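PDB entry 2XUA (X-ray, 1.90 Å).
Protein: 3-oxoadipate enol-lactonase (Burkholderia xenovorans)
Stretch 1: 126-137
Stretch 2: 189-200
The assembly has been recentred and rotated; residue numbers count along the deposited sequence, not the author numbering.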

# COMPACT_ATOMS: atom_id res chain seq x y z
N ALA B 126 -21.99 9.28 7.79
CA ALA B 126 -23.20 9.80 8.46
C ALA B 126 -22.74 11.15 8.98
O ALA B 126 -21.52 11.35 9.12
CB ALA B 126 -23.57 8.93 9.73
N ALA B 127 -23.69 12.04 9.30
CA ALA B 127 -23.33 13.35 9.87
C ALA B 127 -22.90 13.25 11.35
O ALA B 127 -22.28 14.20 11.88
CB ALA B 127 -24.47 14.36 9.70
N ARG B 128 -23.23 12.12 11.97
CA ARG B 128 -22.72 11.69 13.28
C ARG B 128 -22.48 10.16 13.20
O ARG B 128 -23.40 9.35 13.00
CB ARG B 128 -23.66 12.19 14.44
CG ARG B 128 -23.72 11.34 15.74
CD ARG B 128 -22.39 11.05 16.30
NE ARG B 128 -22.32 10.98 17.77
CZ ARG B 128 -21.24 10.55 18.42
NH1 ARG B 128 -20.17 10.12 17.75
NH2 ARG B 128 -21.20 10.55 19.74
N ILE B 129 -21.19 9.78 13.24
CA ILE B 129 -20.77 8.36 13.08
C ILE B 129 -20.59 7.75 14.48
O ILE B 129 -19.87 8.27 15.35
CB ILE B 129 -19.47 8.21 12.22
CG1 ILE B 129 -19.69 8.77 10.83
CG2 ILE B 129 -18.98 6.73 12.14
CD1 ILE B 129 -18.38 9.00 10.05
N GLY B 130 -21.30 6.64 14.66
CA GLY B 130 -21.21 5.81 15.86
C GLY B 130 -21.68 6.54 17.11
O GLY B 130 -22.62 7.34 17.05
N SER B 131 -20.99 6.31 18.21
CA SER B 131 -21.48 6.81 19.54
C SER B 131 -20.36 6.69 20.56
O SER B 131 -19.36 6.00 20.27
CB SER B 131 -22.66 5.96 19.98
OG SER B 131 -22.16 4.69 20.31
N PRO B 132 -20.51 7.32 21.77
CA PRO B 132 -19.40 7.26 22.71
C PRO B 132 -19.11 5.81 23.14
O PRO B 132 -17.95 5.46 23.42
CB PRO B 132 -19.89 8.12 23.86
CG PRO B 132 -20.85 9.14 23.16
CD PRO B 132 -21.55 8.30 22.16
N GLU B 133 -20.16 4.98 23.18
CA GLU B 133 -20.05 3.56 23.59
C GLU B 133 -19.17 2.76 22.62
O GLU B 133 -18.60 1.72 22.99
CB GLU B 133 -21.44 2.89 23.74
CG GLU B 133 -22.36 3.44 24.88
CD GLU B 133 -22.74 4.93 24.75
OE1 GLU B 133 -23.05 5.38 23.61
OE2 GLU B 133 -22.75 5.66 25.80
N VAL B 134 -19.00 3.28 21.40
CA VAL B 134 -18.11 2.60 20.43
C VAL B 134 -16.72 3.23 20.53
O VAL B 134 -15.74 2.54 20.70
CB VAL B 134 -18.66 2.64 18.96
CG1 VAL B 134 -17.63 1.99 18.00
CG2 VAL B 134 -19.94 1.87 18.85
N TRP B 135 -16.65 4.55 20.49
CA TRP B 135 -15.39 5.25 20.26
C TRP B 135 -14.53 5.36 21.48
O TRP B 135 -13.30 5.47 21.37
CB TRP B 135 -15.67 6.66 19.75
CG TRP B 135 -16.24 6.68 18.36
CD1 TRP B 135 -17.44 7.19 17.97
CD2 TRP B 135 -15.63 6.13 17.17
NE1 TRP B 135 -17.62 7.02 16.62
CE2 TRP B 135 -16.53 6.35 16.11
CE3 TRP B 135 -14.40 5.49 16.89
CZ2 TRP B 135 -16.25 5.97 14.81
CZ3 TRP B 135 -14.11 5.13 15.58
CH2 TRP B 135 -15.02 5.37 14.56
N VAL B 136 -15.17 5.41 22.66
CA VAL B 136 -14.37 5.60 23.88
C VAL B 136 -13.53 4.34 24.19
O VAL B 136 -12.30 4.43 24.35
CB VAL B 136 -15.26 6.13 25.05
CG1 VAL B 136 -14.51 6.11 26.38
CG2 VAL B 136 -15.71 7.52 24.75
N PRO B 137 -14.17 3.14 24.22
CA PRO B 137 -13.44 1.87 24.39
C PRO B 137 -12.48 1.58 23.24
O PRO B 137 -11.44 0.98 23.42
CB PRO B 137 -14.54 0.79 24.35
CG PRO B 137 -15.81 1.51 24.61
CD PRO B 137 -15.64 2.94 24.18
N ASN B 189 -8.10 10.18 16.29
CA ASN B 189 -9.14 10.29 15.26
C ASN B 189 -10.42 9.70 15.79
O ASN B 189 -11.51 10.23 15.52
CB ASN B 189 -8.67 9.62 13.96
CG ASN B 189 -7.72 10.52 13.16
OD1 ASN B 189 -8.14 11.55 12.69
ND2 ASN B 189 -6.45 10.17 13.06
N CYS B 190 -10.33 8.65 16.59
CA CYS B 190 -11.55 8.17 17.25
C CYS B 190 -12.24 9.31 18.00
O CYS B 190 -13.45 9.51 17.86
CB CYS B 190 -11.20 7.07 18.25
SG CYS B 190 -10.69 5.51 17.49
N GLU B 191 -11.43 10.04 18.76
CA GLU B 191 -11.88 11.20 19.52
C GLU B 191 -12.49 12.25 18.61
O GLU B 191 -13.65 12.69 18.84
CB GLU B 191 -10.73 11.73 20.39
CG GLU B 191 -10.50 10.78 21.55
CD GLU B 191 -9.14 10.91 22.28
OE1 GLU B 191 -8.12 11.36 21.70
OE2 GLU B 191 -9.08 10.45 23.44
N ALA B 192 -11.79 12.59 17.52
CA ALA B 192 -12.39 13.52 16.56
C ALA B 192 -13.76 13.16 16.03
O ALA B 192 -14.63 14.05 15.89
CB ALA B 192 -11.41 13.85 15.37
N ILE B 193 -13.91 11.91 15.57
CA ILE B 193 -15.16 11.47 14.98
C ILE B 193 -16.27 11.49 16.09
O ILE B 193 -17.40 11.93 15.85
CB ILE B 193 -15.01 10.06 14.40
CG1 ILE B 193 -13.95 10.05 13.24
CG2 ILE B 193 -16.34 9.49 14.01
CD1 ILE B 193 -13.23 8.67 13.16
N ASP B 194 -15.93 11.01 17.28
CA ASP B 194 -16.95 10.88 18.37
C ASP B 194 -17.49 12.27 18.73
O ASP B 194 -18.69 12.44 19.00
CB ASP B 194 -16.33 10.18 19.61
CG ASP B 194 -17.40 9.78 20.67
OD1 ASP B 194 -18.56 9.51 20.29
OD2 ASP B 194 -17.07 9.73 21.87
N ALA B 195 -16.61 13.28 18.68
CA ALA B 195 -16.99 14.66 19.05
C ALA B 195 -17.75 15.41 17.97
O ALA B 195 -18.45 16.38 18.26
CB ALA B 195 -15.79 15.42 19.48
N ALA B 196 -17.63 14.98 16.73
CA ALA B 196 -18.23 15.68 15.60
C ALA B 196 -19.64 15.23 15.40
O ALA B 196 -19.95 14.09 15.07
CB ALA B 196 -17.41 15.44 14.30
N ASP B 197 -20.55 16.16 15.58
CA ASP B 197 -21.92 15.86 15.25
C ASP B 197 -22.30 16.96 14.29
O ASP B 197 -22.56 18.12 14.70
CB ASP B 197 -22.77 15.85 16.52
CG ASP B 197 -24.22 15.61 16.22
OD1 ASP B 197 -24.60 15.56 15.03
OD2 ASP B 197 -24.98 15.54 17.20
N LEU B 198 -22.28 16.60 13.01
CA LEU B 198 -22.55 17.55 11.95
C LEU B 198 -24.00 17.54 11.51
O LEU B 198 -24.34 18.15 10.50
CB LEU B 198 -21.61 17.38 10.75
CG LEU B 198 -20.16 17.91 10.79
CD1 LEU B 198 -19.61 18.34 12.10
CD2 LEU B 198 -19.19 16.95 10.10
N ARG B 199 -24.85 16.86 12.26
CA ARG B 199 -26.23 16.81 11.93
C ARG B 199 -26.91 18.21 11.85
O ARG B 199 -27.69 18.43 10.97
CB ARG B 199 -27.00 15.89 12.90
CG ARG B 199 -26.94 14.40 12.52
CD ARG B 199 -27.70 13.57 13.56
NE ARG B 199 -26.95 13.60 14.80
CZ ARG B 199 -27.40 13.19 15.98
NH1 ARG B 199 -28.63 12.71 16.10
NH2 ARG B 199 -26.62 13.26 17.04
N PRO B 200 -26.62 19.14 12.78
CA PRO B 200 -27.33 20.45 12.59
C PRO B 200 -26.84 21.22 11.35
O PRO B 200 -27.63 21.95 10.73
CB PRO B 200 -26.97 21.24 13.86
CG PRO B 200 -26.62 20.20 14.89
CD PRO B 200 -25.85 19.13 14.04
O HOH W 1 -19.29 11.73 14.06

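Helix 189-195 runs nearly antiparallel to helix 132-137, at 163° with axes 9.1 Å apart at closest approach, with the Trp 135 side chain pointing toward stretch 2 from the facing helix. Cys 190 meets that ring first: its SG lies 3.8 Å from Trp 135 CE3, an oblique sulfur-aromatic contact.

One turn on, Ile 193 points toward stretch 1 and packs its CG2 against two partners, Trp 135 CZ2 at 3.6 Å and Ile 129 CB at 3.8 Å. The indole is held in place by its own stretch, since Trp 135 NE1 donates to Ile 129 O at 2.9 Å.

Asp 194 starts sideways, but its carboxylate comes nearer and forms a salt bridge, with OD1 accepting from Arg 128 NH2 at 2.9 Å and NH1 at 3.1 Å; a single oxygen thus serves both terminal nitrogens of the guanidinium. Its backbone N lies over one face of the Trp 135 ring.

A water bridges the backbones, accepting from Ile 129 N (2.8 Å) and donating to Ile 193 O (2.6 Å) and Ala 196 O (2.7 Å). Asp 197 uses its carboxylate to secure Arg 199, with OD2 2.8 Å from NH2. Leu 198 N then donates to Ala 127 O at 2.7 Å, the one direct backbone hydrogen bond between the stretches, and Arg 199 CG covers Ala 127 CB at 3.7 Å.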